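Local structure of hypoxanthine-guanine phosphoribosyltransferase (Leishmania tarentolae, 1PZM) at residues 26-29 with 30-34; 38-41 with 42-46; 68-71 with 72-76; 132-135 with 136-140; 184-187 with 188-192. The protein probably converts guanine and hypoxanthine to GMP and IMP in purine salvage, transferring the 5-phosphoribosyl group from phosphoribosyl pyrophosphate to the base with the help of magnesium. All coordinates share one frame; numbering follows the deposited sequence. Where two conformers were deposited one is given.

Interaction 1 of 5, residues 26-29 with 30-34; sequences TLVT and QEQVW
Thr-29 and Gln-32 trade hydrogen bonds in a capping box at the start of helix 30-48. The hydroxyl OG1 of Thr-29, the N-cap residue, accepts from Gln-32 N at 3.2 Å. It can do so because chi1 (64°) sets OG1 between the backbone N and the carbonyl carbon, turned back toward the first helical turn. In return Gln-32 OE1 takes the hydrogen of Thr-29 N at 2.9 Å, a nearly straight bond (168°) whose donor stands above the plane of the amide carbonyl. A short-branched hydroxyl suits the cap, and a glutamine is long enough to reach back over it.

The tight part lies beneath this box. There Val-28 CG1 meets Val-33 CG2 at 3.6 Å, the two side chains crossing at about a right angle, and Val-33 packs further on Ile-196 and Tyr-182. Leu-27 and Val-28 form a classic beta bulge opposite Ile-196, where the strand gives way to the helix. The outer side is looser and wetter: Gln-32 is exposed, and a water donates both to its OE1, at 2.7 Å, and to Leu-27 O.

With its backbone N-H taken up by Thr-29 OG1, Gln-32 is tied into the helix start, while its own OE1, gripped by a backbone N-H and a water, fixes the preceding strand end against that start.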
# COMPACT_ATOMS: atom_id res chain seq x y z
N THR A 26 19.15 -4.35 -12.54
CA THR A 26 18.11 -5.01 -11.80
C THR A 26 18.78 -5.83 -10.74
O THR A 26 19.64 -6.65 -11.07
CB THR A 26 17.35 -5.93 -12.77
OG1 THR A 26 16.76 -5.10 -13.78
CG2 THR A 26 16.15 -6.63 -12.09
N LEU A 27 18.40 -5.63 -9.48
CA LEU A 27 19.00 -6.35 -8.38
C LEU A 27 18.11 -7.59 -8.11
O LEU A 27 18.62 -8.70 -8.03
CB LEU A 27 19.13 -5.48 -7.12
CG LEU A 27 19.83 -6.20 -5.93
CD1 LEU A 27 21.35 -6.65 -6.21
CD2 LEU A 27 19.75 -5.37 -4.63
N VAL A 28 16.77 -7.39 -8.03
CA VAL A 28 15.86 -8.50 -7.76
C VAL A 28 14.61 -8.27 -8.59
O VAL A 28 14.05 -7.16 -8.55
CB VAL A 28 15.39 -8.53 -6.26
CG1 VAL A 28 14.67 -9.86 -5.94
CG2 VAL A 28 16.60 -8.28 -5.28
N THR A 29 14.18 -9.29 -9.35
CA THR A 29 13.01 -9.12 -10.14
C THR A 29 11.80 -9.29 -9.23
O THR A 29 11.87 -9.88 -8.09
CB THR A 29 12.91 -10.10 -11.30
OG1 THR A 29 12.81 -11.44 -10.75
CG2 THR A 29 14.18 -10.06 -12.18
N GLN A 30 10.73 -8.73 -9.72
CA GLN A 30 9.40 -8.93 -9.15
C GLN A 30 9.08 -10.43 -8.80
O GLN A 30 8.63 -10.76 -7.65
CB GLN A 30 8.35 -8.36 -10.15
CG GLN A 30 6.90 -8.79 -9.91
CD GLN A 30 5.94 -8.09 -10.85
OE1 GLN A 30 5.51 -6.93 -10.55
NE2 GLN A 30 5.57 -8.75 -12.01
N GLU A 31 9.31 -11.31 -9.78
CA GLU A 31 9.08 -12.75 -9.61
C GLU A 31 9.90 -13.29 -8.42
O GLU A 31 9.42 -14.13 -7.63
CB GLU A 31 9.49 -13.50 -10.91
CG GLU A 31 8.50 -13.18 -12.06
CD GLU A 31 8.36 -11.67 -12.44
OE1 GLU A 31 9.40 -10.98 -12.55
OE2 GLU A 31 7.18 -11.23 -12.69
N GLN A 32 11.17 -12.88 -8.35
CA GLN A 32 12.08 -13.37 -7.30
C GLN A 32 11.61 -12.82 -5.93
O GLN A 32 11.74 -13.50 -4.89
CB GLN A 32 13.55 -12.95 -7.61
CG GLN A 32 14.20 -13.71 -8.80
CD GLN A 32 15.36 -12.93 -9.43
OE1 GLN A 32 15.66 -11.80 -9.00
NE2 GLN A 32 16.02 -13.52 -10.43
N VAL A 33 11.13 -11.57 -5.91
CA VAL A 33 10.63 -10.97 -4.64
C VAL A 33 9.39 -11.77 -4.20
O VAL A 33 9.25 -12.20 -3.04
CB VAL A 33 10.20 -9.48 -4.85
CG1 VAL A 33 9.44 -8.93 -3.63
CG2 VAL A 33 11.42 -8.56 -5.16
N TRP A 34 8.51 -12.04 -5.16
CA TRP A 34 7.36 -12.84 -4.84
C TRP A 34 7.65 -14.27 -4.36
O TRP A 34 7.06 -14.69 -3.36
CB TRP A 34 6.42 -12.92 -6.02
CG TRP A 34 5.70 -11.59 -6.30
CD1 TRP A 34 5.48 -10.50 -5.44
CD2 TRP A 34 4.97 -11.30 -7.50
NE1 TRP A 34 4.71 -9.53 -6.08
CE2 TRP A 34 4.38 -10.00 -7.34
CE3 TRP A 34 4.81 -11.98 -8.73
CZ2 TRP A 34 3.61 -9.40 -8.38
CZ3 TRP A 34 4.03 -11.37 -9.76
CH2 TRP A 34 3.48 -10.08 -9.57
O HOH W 1 17.99 -11.48 -7.68

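Interaction 2 of 5, residues 38-41 with 42-46; sequences AKCA and KKIAA
The middle of helix 30-48, which lies against helix 69-81 and strand 169-173 of the phosphoribosyltransferase fold, is the setting in which Cys-40 meets Ile-44 one turn on. Their side chains touch through SG of Cys-40 and CD1 of Ile-44, 4.1 Å apart, on the buried side of the helix. Cys-40 sends its sulfur anti to the backbone N (chi1 167°), whereas Ile-44 places CG1 beside its own N and extends CD1 beyond it, back toward the sulfur. Both residues also pack on Tyr-169, and Cys-40 reaches Val-171 as well. A small, weakly polar thiol and a branched aliphatic chain suit this surface because neither brings in a strongly polar group.

The backbone beneath them is regular. Ile-44 N gives its hydrogen to Cys-40 O at 2.9 Å in an almost straight bond (172°), and Ala-45 N does the same to Ala-41 O at 3.1 Å. Ala-38 and Ala-41 pack on Phe-78, and Ala-41 also touches Leu-79; methyl groups let the bulky residues of helix 69-81 approach closely.

Lysines take the outer side. The aliphatic part of Lys-42 runs back over the preceding turn, its CG 3.3 Å from Ala-38 O, before the chain bends at its last torsion (chi4 -71°) and NZ forms a salt bridge with Glu-82. Lys-43 lays CB at 3.2 Å from Cys-40 O, and its end leads away from residues 38-41. The chemistry is thus divided around an amphipathic helix: thiol, methyl and branched aliphatic groups meet the protein interior, while the lysine ammonium groups lie on the outer side, that of Lys-42 paired with Glu-82.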
# COMPACT_ATOMS: atom_id res chain seq x y z
N ALA A 38 6.62 -15.42 -0.58
CA ALA A 38 5.78 -16.62 -0.38
C ALA A 38 6.36 -17.63 0.61
O ALA A 38 5.64 -18.17 1.47
CB ALA A 38 5.48 -17.32 -1.76
N LYS A 39 7.67 -17.89 0.48
CA LYS A 39 8.40 -18.81 1.39
C LYS A 39 8.42 -18.22 2.79
O LYS A 39 8.19 -18.93 3.78
CB LYS A 39 9.84 -19.09 0.91
CG LYS A 39 9.84 -20.02 -0.38
CD LYS A 39 11.29 -20.35 -0.77
CE LYS A 39 11.33 -21.60 -1.64
NZ LYS A 39 12.68 -22.18 -1.86
N CYS A 40 8.64 -16.89 2.88
CA CYS A 40 8.74 -16.27 4.22
C CYS A 40 7.34 -16.32 4.87
O CYS A 40 7.20 -16.62 6.04
CB CYS A 40 9.28 -14.83 4.09
SG CYS A 40 9.11 -13.84 5.61
N ALA A 41 6.30 -16.07 4.08
CA ALA A 41 4.92 -16.19 4.59
C ALA A 41 4.64 -17.64 5.14
O ALA A 41 3.95 -17.79 6.17
CB ALA A 41 3.94 -15.86 3.50
N LYS A 42 5.15 -18.68 4.48
CA LYS A 42 4.96 -20.02 5.02
C LYS A 42 5.70 -20.19 6.36
O LYS A 42 5.22 -20.91 7.27
CB LYS A 42 5.43 -21.12 4.03
CG LYS A 42 4.71 -21.13 2.70
CD LYS A 42 5.26 -22.25 1.75
CE LYS A 42 4.57 -22.09 0.38
NZ LYS A 42 3.10 -22.47 0.40
N LYS A 43 6.87 -19.58 6.48
CA LYS A 43 7.61 -19.59 7.75
C LYS A 43 6.79 -18.90 8.87
O LYS A 43 6.56 -19.48 9.93
CB LYS A 43 8.95 -18.87 7.59
CG LYS A 43 10.13 -19.63 7.08
CD LYS A 43 11.40 -18.73 7.21
CE LYS A 43 12.62 -19.30 6.40
NZ LYS A 43 13.51 -18.23 5.77
N ILE A 44 6.33 -17.67 8.62
CA ILE A 44 5.49 -16.90 9.57
C ILE A 44 4.32 -17.73 10.10
O ILE A 44 4.08 -17.80 11.31
CB ILE A 44 5.03 -15.53 8.95
CG1 ILE A 44 6.24 -14.58 8.80
CG2 ILE A 44 3.92 -14.86 9.80
CD1 ILE A 44 5.90 -13.13 8.12
N ALA A 45 3.62 -18.37 9.17
CA ALA A 45 2.46 -19.18 9.49
C ALA A 45 2.89 -20.28 10.44
O ALA A 45 2.19 -20.57 11.40
CB ALA A 45 1.86 -19.77 8.22
N ALA A 46 4.05 -20.86 10.18
CA ALA A 46 4.46 -22.03 10.95
C ALA A 46 4.85 -21.54 12.33
O ALA A 46 4.52 -22.17 13.34
CB ALA A 46 5.66 -22.80 10.28

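Interaction 3 of 5, residues 68-71 with 72-76; sequences SFIF and TADLA
Two phenylalanine rings leave this first part of helix 69-81 in different directions, the helix being the connection of a beta-alpha-beta unit between strands 59-64 and 86-91. The ring of Phe-71 comes nearest to Leu-75 one turn on, CE1 to CB 4.4 Å, with CB set obliquely to the ring. With CG anti to the backbone N (chi1 -180°), the ring leaves the helix on the flank where Leu-75 lies; a broad ring and a branched chain here both pack against the sheet, on Val-152 of strand 148-156. Phe-69 turns the other way: Ile-70 CG1 sits 3.6 Å above one face, over the centre, and Phe-90 of the second subunit meets the ring edge-to-face.

On a further side, Ile-70 and Asp-74 lie side by side and point the same way, with CG2 of Ile-70 4.1 Å from OD2 of Asp-74. The buried carboxylate has several partners: Trp-34 and Tyr-182 give hydrogen bonds to OD2, Arg-77 of the same chain pairs with OD1, and Arg-77 of the second subunit forms a salt bridge with OD2. Such company would probably favour the charged form of Asp-74. At the subunit interface Ala-73 lies against its own counterpart in the second copy, a residue small enough to sit between the two helices.

The start of the helix is held at Ser-68 O, which accepts twice from one residue. Thr-72 N approaches it at 2.9 Å, nearly in line with the carbonyl bond, while Thr-72 OG1, placed beside its own backbone N by chi1 of -62°, donates from above the carbonyl plane at 2.8 Å.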
# COMPACT_ATOMS: atom_id res chain seq x y z
N SER A 68 7.19 0.91 2.50
CA SER A 68 6.78 -0.48 2.71
C SER A 68 5.41 -0.77 2.12
O SER A 68 4.94 -1.90 2.22
CB SER A 68 6.79 -0.86 4.20
OG SER A 68 7.97 -0.33 4.81
N PHE A 69 4.75 0.24 1.54
CA PHE A 69 3.38 -0.05 1.07
C PHE A 69 3.21 -1.16 0.03
O PHE A 69 2.19 -1.90 0.08
CB PHE A 69 2.56 1.21 0.69
CG PHE A 69 2.69 1.64 -0.76
CD1 PHE A 69 1.57 1.57 -1.61
CD2 PHE A 69 3.88 2.23 -1.25
CE1 PHE A 69 1.64 2.03 -2.95
CE2 PHE A 69 3.98 2.67 -2.57
CZ PHE A 69 2.87 2.54 -3.43
N ILE A 70 4.10 -1.25 -0.94
CA ILE A 70 3.95 -2.36 -1.90
C ILE A 70 4.22 -3.75 -1.30
O ILE A 70 3.43 -4.69 -1.49
CB ILE A 70 4.72 -2.09 -3.20
CG1 ILE A 70 4.00 -0.91 -3.91
CG2 ILE A 70 4.76 -3.40 -4.11
CD1 ILE A 70 4.69 -0.27 -5.07
N PHE A 71 5.30 -3.85 -0.53
CA PHE A 71 5.68 -5.09 0.15
C PHE A 71 4.55 -5.52 1.07
O PHE A 71 4.22 -6.70 1.11
CB PHE A 71 6.99 -4.86 0.93
CG PHE A 71 7.48 -6.08 1.67
CD1 PHE A 71 7.54 -7.33 1.05
CD2 PHE A 71 7.96 -5.95 2.99
CE1 PHE A 71 7.98 -8.45 1.75
CE2 PHE A 71 8.47 -7.08 3.69
CZ PHE A 71 8.45 -8.32 3.07
N THR A 72 3.97 -4.56 1.81
CA THR A 72 2.85 -4.86 2.69
C THR A 72 1.63 -5.45 1.88
O THR A 72 0.99 -6.43 2.29
CB THR A 72 2.38 -3.58 3.47
OG1 THR A 72 3.44 -3.08 4.33
CG2 THR A 72 1.32 -3.98 4.43
N ALA A 73 1.26 -4.80 0.78
CA ALA A 73 0.13 -5.26 -0.05
C ALA A 73 0.35 -6.68 -0.51
O ALA A 73 -0.61 -7.46 -0.55
CB ALA A 73 -0.01 -4.37 -1.26
N ASP A 74 1.59 -6.99 -0.91
CA ASP A 74 1.88 -8.32 -1.48
C ASP A 74 2.05 -9.37 -0.33
O ASP A 74 1.51 -10.44 -0.37
CB ASP A 74 3.18 -8.23 -2.30
CG ASP A 74 2.99 -7.50 -3.64
OD1 ASP A 74 1.84 -7.00 -3.93
OD2 ASP A 74 3.95 -7.38 -4.46
N LEU A 75 2.79 -9.01 0.72
CA LEU A 75 2.95 -9.91 1.87
C LEU A 75 1.60 -10.24 2.48
O LEU A 75 1.38 -11.39 2.84
CB LEU A 75 3.86 -9.32 2.94
CG LEU A 75 3.99 -10.05 4.28
CD1 LEU A 75 4.68 -11.49 4.22
CD2 LEU A 75 4.73 -9.11 5.35
N ALA A 76 0.71 -9.23 2.63
CA ALA A 76 -0.65 -9.51 3.11
C ALA A 76 -1.33 -10.65 2.34
O ALA A 76 -1.91 -11.53 2.94
CB ALA A 76 -1.59 -8.24 3.14

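Interaction 4 of 5, residues 132-135 with 136-140; sequences ITLQ and YLMRF. With 5GP (guanosine-5'-monophosphate), chain C.
Thr-133 bonds in two directions: its O takes the hydrogen of Leu-137 N at 3.1 Å, one helical turn on, while its other polar atoms meet the nucleotide. GMP O3P accepts from Thr-133 N at 3.0 Å and from Thr-133 OG1 at 2.6 Å; chi1 of -60° sets the hydroxyl beside the backbone N, and both donors face the same phosphate oxygen. Next to it, Ser-130 OG accepts from Ile-132 N and also bonds the nucleotide.

Helix 132-142 belongs to a beta-alpha-beta unit with strands 127-128 and 148-156, and its start, following the 129-131 loop, is the phosphate-binding end of the phosphoribosyltransferase fold. The helix dipole would probably favour the anion here.

Further out, on the side facing the sheet, CG of Leu-134 and SD of Met-138 come within 4.0 Å and the chains cross obliquely; both pack on Leu-123 and Thr-151. Two long polar chains suit the outer side, where Arg-139 is exposed: Gln-135 and Arg-139 run side by side, and Arg-139 NH2 donates to Gln-135 OE1 at 3.2 Å in a nearly straight bond (170°). The oxygen lies in the guanidinium plane, the donor stands well above the plane of the amide carbonyl, and the two flat groups are turned 59° from each other.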
# COMPACT_ATOMS: atom_id res chain seq x y z
N ILE A 132 18.75 2.50 12.73
CA ILE A 132 18.35 3.50 13.71
C ILE A 132 16.82 3.68 13.65
O ILE A 132 16.14 3.70 14.68
CB ILE A 132 19.17 4.80 13.51
CG1 ILE A 132 20.63 4.51 13.91
CG2 ILE A 132 18.60 6.04 14.33
CD1 ILE A 132 21.60 5.52 13.46
N THR A 133 16.27 3.75 12.45
CA THR A 133 14.84 3.94 12.28
C THR A 133 14.01 2.80 12.92
O THR A 133 13.08 3.03 13.69
CB THR A 133 14.54 3.99 10.76
OG1 THR A 133 15.26 5.09 10.19
CG2 THR A 133 13.05 4.26 10.49
N LEU A 134 14.36 1.58 12.55
CA LEU A 134 13.69 0.41 13.06
C LEU A 134 13.81 0.35 14.57
O LEU A 134 12.82 0.03 15.23
CB LEU A 134 14.28 -0.85 12.45
CG LEU A 134 13.59 -2.18 12.84
CD1 LEU A 134 12.01 -2.19 12.55
CD2 LEU A 134 14.26 -3.28 12.10
N GLN A 135 15.00 0.64 15.11
CA GLN A 135 15.21 0.55 16.55
C GLN A 135 14.21 1.46 17.27
O GLN A 135 13.61 1.07 18.29
CB GLN A 135 16.65 0.91 16.94
CG GLN A 135 16.93 0.94 18.48
CD GLN A 135 18.34 1.37 18.83
OE1 GLN A 135 19.09 0.63 19.51
NE2 GLN A 135 18.72 2.57 18.40
N TYR A 136 14.05 2.67 16.75
CA TYR A 136 13.13 3.63 17.37
C TYR A 136 11.71 3.04 17.34
O TYR A 136 10.99 3.04 18.35
CB TYR A 136 13.14 4.96 16.60
CG TYR A 136 12.09 5.97 17.06
CD1 TYR A 136 12.29 6.74 18.20
CD2 TYR A 136 10.90 6.15 16.35
CE1 TYR A 136 11.34 7.64 18.62
CE2 TYR A 136 9.94 7.06 16.77
CZ TYR A 136 10.17 7.80 17.90
OH TYR A 136 9.24 8.71 18.32
N LEU A 137 11.33 2.52 16.18
CA LEU A 137 9.96 2.08 16.00
C LEU A 137 9.68 0.91 16.93
O LEU A 137 8.59 0.80 17.50
CB LEU A 137 9.68 1.67 14.54
CG LEU A 137 9.64 2.79 13.51
CD1 LEU A 137 9.52 2.21 12.07
CD2 LEU A 137 8.52 3.78 13.77
N MET A 138 10.67 0.03 17.06
CA MET A 138 10.56 -1.14 17.92
C MET A 138 10.32 -0.73 19.36
O MET A 138 9.31 -1.13 19.95
CB MET A 138 11.79 -2.04 17.79
CG MET A 138 11.84 -2.84 16.46
SD MET A 138 13.30 -3.94 16.37
CE MET A 138 13.10 -5.02 17.84
N ARG A 139 11.21 0.12 19.89
CA ARG A 139 11.09 0.64 21.25
C ARG A 139 9.72 1.26 21.45
O ARG A 139 9.06 1.06 22.48
CB ARG A 139 12.17 1.71 21.56
CG ARG A 139 13.63 1.22 21.47
CD ARG A 139 14.71 2.16 22.10
NE ARG A 139 16.04 1.56 21.91
CZ ARG A 139 16.67 0.79 22.79
NH1 ARG A 139 16.14 0.53 23.98
NH2 ARG A 139 17.86 0.29 22.49
N PHE A 140 9.31 2.03 20.45
CA PHE A 140 8.07 2.73 20.54
C PHE A 140 6.85 1.78 20.54
O PHE A 140 5.89 2.01 21.29
CB PHE A 140 7.99 3.77 19.45
CG PHE A 140 6.73 4.58 19.49
CD1 PHE A 140 6.69 5.78 20.19
CD2 PHE A 140 5.59 4.15 18.82
CE1 PHE A 140 5.51 6.54 20.22
CE2 PHE A 140 4.41 4.90 18.84
CZ PHE A 140 4.37 6.10 19.55
P 5GP C . 18.14 3.28 8.48
O1P 5GP C . 18.13 1.80 8.61
O2P 5GP C . 19.52 3.84 8.44
O3P 5GP C . 17.51 3.79 9.72
O5' 5GP C . 17.29 3.70 7.18
C5' 5GP C . 16.99 5.07 6.86
C4' 5GP C . 15.85 5.19 5.80
O4' 5GP C . 16.30 5.02 4.45
C3' 5GP C . 14.70 4.21 5.97
O3' 5GP C . 13.44 4.83 5.70
C2' 5GP C . 15.02 3.17 4.91
O2' 5GP C . 13.87 2.45 4.58
C1' 5GP C . 15.64 3.97 3.76
N9 5GP C . 16.67 3.20 3.00
C8 5GP C . 17.94 2.73 3.40
N7 5GP C . 18.59 2.16 2.29
C5 5GP C . 17.82 2.55 1.21
C6 5GP C . 17.95 2.28 -0.16
O6 5GP C . 18.89 1.55 -0.60
N1 5GP C . 17.01 2.80 -1.05
C2 5GP C . 15.97 3.59 -0.57
N2 5GP C . 15.07 4.13 -1.39
N3 5GP C . 15.83 3.83 0.77
C4 5GP C . 16.77 3.31 1.64

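Interaction 5 of 5, residues 184-187 with 188-192; sequences MDFA and ESYRE. Unlike the reference sequence in segment 184-187: Met-184 (reference Trp), Asp-185 (reference Thr). Unlike the reference sequence in segment 188-192: Glu-188 (reference Asp), Tyr-190 (reference Leu), Glu-192 (reference Gly). Residue 189 of segment 188-192 comes from a tag, linker or insertion. With 5GP (guanosine-5'-monophosphate), chain C.
Asp-185 and Arg-191 lie alongside each other with their flat ends stacked, the carboxylate and guanidinium planes only 18° apart. Asp-185 CB sits 3.6 Å above the centre of the guanidinium, and OD1 is 3.6 Å from Arg-191 NH2. This salt bridge is long and rests on charge alone, since no N-H points at the oxygen. Glu-188 approaches the same guanidinium differently, at its edge and in its plane: NH2 donates to OE1 at 3.0 Å in a nearly straight bond (172°). Lys-66 also pairs with Glu-188 OE1, and Arg-191 NH1 bonds Gly-183 O. Together the three residues make a salt-bridge network in which arginine's flat cation is used both over a face and at an edge, which probably offsets the closeness of two acids.

The chain reverses here through a type I' beta turn from Phe-186 to Ser-189, two residues that form an antiparallel hydrogen-bonded pair; Ser-189 comes from an insertion into the natural sequence. Asp-185 CG occupies the position between its backbone N and carbonyl carbon (chi1 71°), bringing OD2 in toward the turn, where its anti lone pair accepts from Glu-188 N at 2.8 Å.

On another side of the turn, Phe-186 CB meets the edge of the Tyr-190 ring, 3.9 Å from CD2, and Ser-189 CB lies over the centre of one face of that ring. Both aromatic side chains pack on Ile-180. Toward the nucleotide, Asp-185 O comes within 2.8 Å of GMP N2, the exocyclic amine that hypoxanthine lacks, and Met-184 CB lies 3.7 Å from the same nitrogen.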
# COMPACT_ATOMS: atom_id res chain seq x y z
N MET A 184 10.29 1.64 -3.13
CA MET A 184 11.41 2.44 -2.58
C MET A 184 11.78 3.52 -3.60
O MET A 184 11.76 3.25 -4.82
CB MET A 184 12.64 1.53 -2.33
CG MET A 184 12.33 0.53 -1.18
SD MET A 184 13.38 -0.95 -1.00
CE MET A 184 12.56 -1.98 -2.34
N ASP A 185 12.15 4.69 -3.13
CA ASP A 185 12.21 5.85 -4.02
C ASP A 185 13.62 6.40 -4.16
O ASP A 185 14.52 6.07 -3.35
CB ASP A 185 11.36 6.97 -3.46
CG ASP A 185 11.99 7.61 -2.21
OD1 ASP A 185 12.35 6.87 -1.28
OD2 ASP A 185 12.15 8.83 -2.10
N PHE A 186 13.81 7.24 -5.18
CA PHE A 186 14.92 8.20 -5.13
C PHE A 186 14.25 9.56 -5.28
O PHE A 186 13.59 9.82 -6.29
CB PHE A 186 15.99 8.01 -6.20
CG PHE A 186 17.02 9.14 -6.20
CD1 PHE A 186 17.95 9.24 -5.19
CD2 PHE A 186 17.01 10.12 -7.20
CE1 PHE A 186 18.88 10.28 -5.19
CE2 PHE A 186 17.94 11.13 -7.23
CZ PHE A 186 18.86 11.23 -6.23
N ALA A 187 14.42 10.43 -4.28
CA ALA A 187 13.73 11.76 -4.29
C ALA A 187 12.19 11.66 -4.64
O ALA A 187 11.69 12.41 -5.46
CB ALA A 187 14.44 12.73 -5.24
N GLU A 188 11.51 10.65 -4.08
CA GLU A 188 10.06 10.41 -4.21
C GLU A 188 9.68 9.67 -5.50
O GLU A 188 8.50 9.24 -5.62
CB GLU A 188 9.20 11.70 -4.03
CG GLU A 188 9.35 12.35 -2.64
CD GLU A 188 8.94 11.40 -1.49
OE1 GLU A 188 8.14 10.47 -1.69
OE2 GLU A 188 9.44 11.55 -0.37
N SER A 189 10.62 9.56 -6.44
CA SER A 189 10.36 8.89 -7.74
C SER A 189 10.72 7.40 -7.67
O SER A 189 11.43 6.98 -6.74
CB SER A 189 11.13 9.56 -8.90
OG SER A 189 10.69 10.88 -9.09
N TYR A 190 10.20 6.61 -8.62
CA TYR A 190 10.61 5.22 -8.85
C TYR A 190 10.00 4.20 -7.93
O TYR A 190 10.26 3.02 -8.09
CB TYR A 190 12.15 5.07 -8.87
CG TYR A 190 12.80 6.13 -9.72
CD1 TYR A 190 12.28 6.47 -10.97
CD2 TYR A 190 13.93 6.83 -9.27
CE1 TYR A 190 12.87 7.48 -11.75
CE2 TYR A 190 14.54 7.84 -10.06
CZ TYR A 190 14.00 8.13 -11.30
OH TYR A 190 14.53 9.11 -12.11
N ARG A 191 9.14 4.61 -7.00
CA ARG A 191 8.44 3.63 -6.15
C ARG A 191 7.59 2.65 -6.93
O ARG A 191 7.35 1.56 -6.46
CB ARG A 191 7.42 4.34 -5.23
CG ARG A 191 8.09 5.28 -4.18
CD ARG A 191 7.08 5.72 -3.12
NE ARG A 191 7.63 6.80 -2.33
CZ ARG A 191 8.49 6.67 -1.32
NH1 ARG A 191 8.93 5.47 -0.92
NH2 ARG A 191 8.91 7.74 -0.67
N GLU A 192 7.08 3.11 -8.08
CA GLU A 192 6.18 2.26 -8.91
C GLU A 192 6.84 1.13 -9.73
O GLU A 192 6.15 0.22 -10.32
CB GLU A 192 5.33 3.20 -9.81
CG GLU A 192 6.04 3.80 -11.01
CD GLU A 192 6.89 5.04 -10.75
OE1 GLU A 192 7.35 5.22 -9.60
OE2 GLU A 192 7.14 5.82 -11.71
P 5GP C . 18.14 3.28 8.48
O1P 5GP C . 18.13 1.80 8.61
O2P 5GP C . 19.52 3.84 8.44
O3P 5GP C . 17.51 3.79 9.72
O5' 5GP C . 17.29 3.70 7.18
C5' 5GP C . 16.99 5.07 6.86
C4' 5GP C . 15.85 5.19 5.80
O4' 5GP C . 16.30 5.02 4.45
C3' 5GP C . 14.70 4.21 5.97
O3' 5GP C . 13.44 4.83 5.70
C2' 5GP C . 15.02 3.17 4.91
O2' 5GP C . 13.87 2.45 4.58
C1' 5GP C . 15.64 3.97 3.76
N9 5GP C . 16.67 3.20 3.00
C8 5GP C . 17.94 2.73 3.40
N7 5GP C . 18.59 2.16 2.29
C5 5GP C . 17.82 2.55 1.21
C6 5GP C . 17.95 2.28 -0.16
O6 5GP C . 18.89 1.55 -0.60
N1 5GP C . 17.01 2.80 -1.05
C2 5GP C . 15.97 3.59 -0.57
N2 5GP C . 15.07 4.13 -1.39
N3 5GP C . 15.83 3.83 0.77
C4 5GP C . 16.77 3.31 1.64
O HOH W 2 12.17 12.76 -8.18

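Overall arrangement
Interactions 4 and 5 meet the nucleotide from two ends: 132-140 meets the phosphate through Thr-133 and 184-192 borders the guanine, their nearest atoms about 12 Å apart. Interactions 1 and 2 follow one another on helix 30-48, with centres 18 Å apart; interaction 2 lies away from the binding site, whereas in interaction 1 the side chain of Leu-27 is about 4 Å from that of Val-179 of the GMP pocket. Interaction 3 lies nearest the chain centre and touches two others: Trp-34 NE1 reaches Asp-74 OD2 at 2.8 Å, and Ile-70 CD1 packs 3.5 Å from Arg-191 O. Interactions 3 and 5 also both contact the second subunit, so the dimer interface adjoins the loop beside the base.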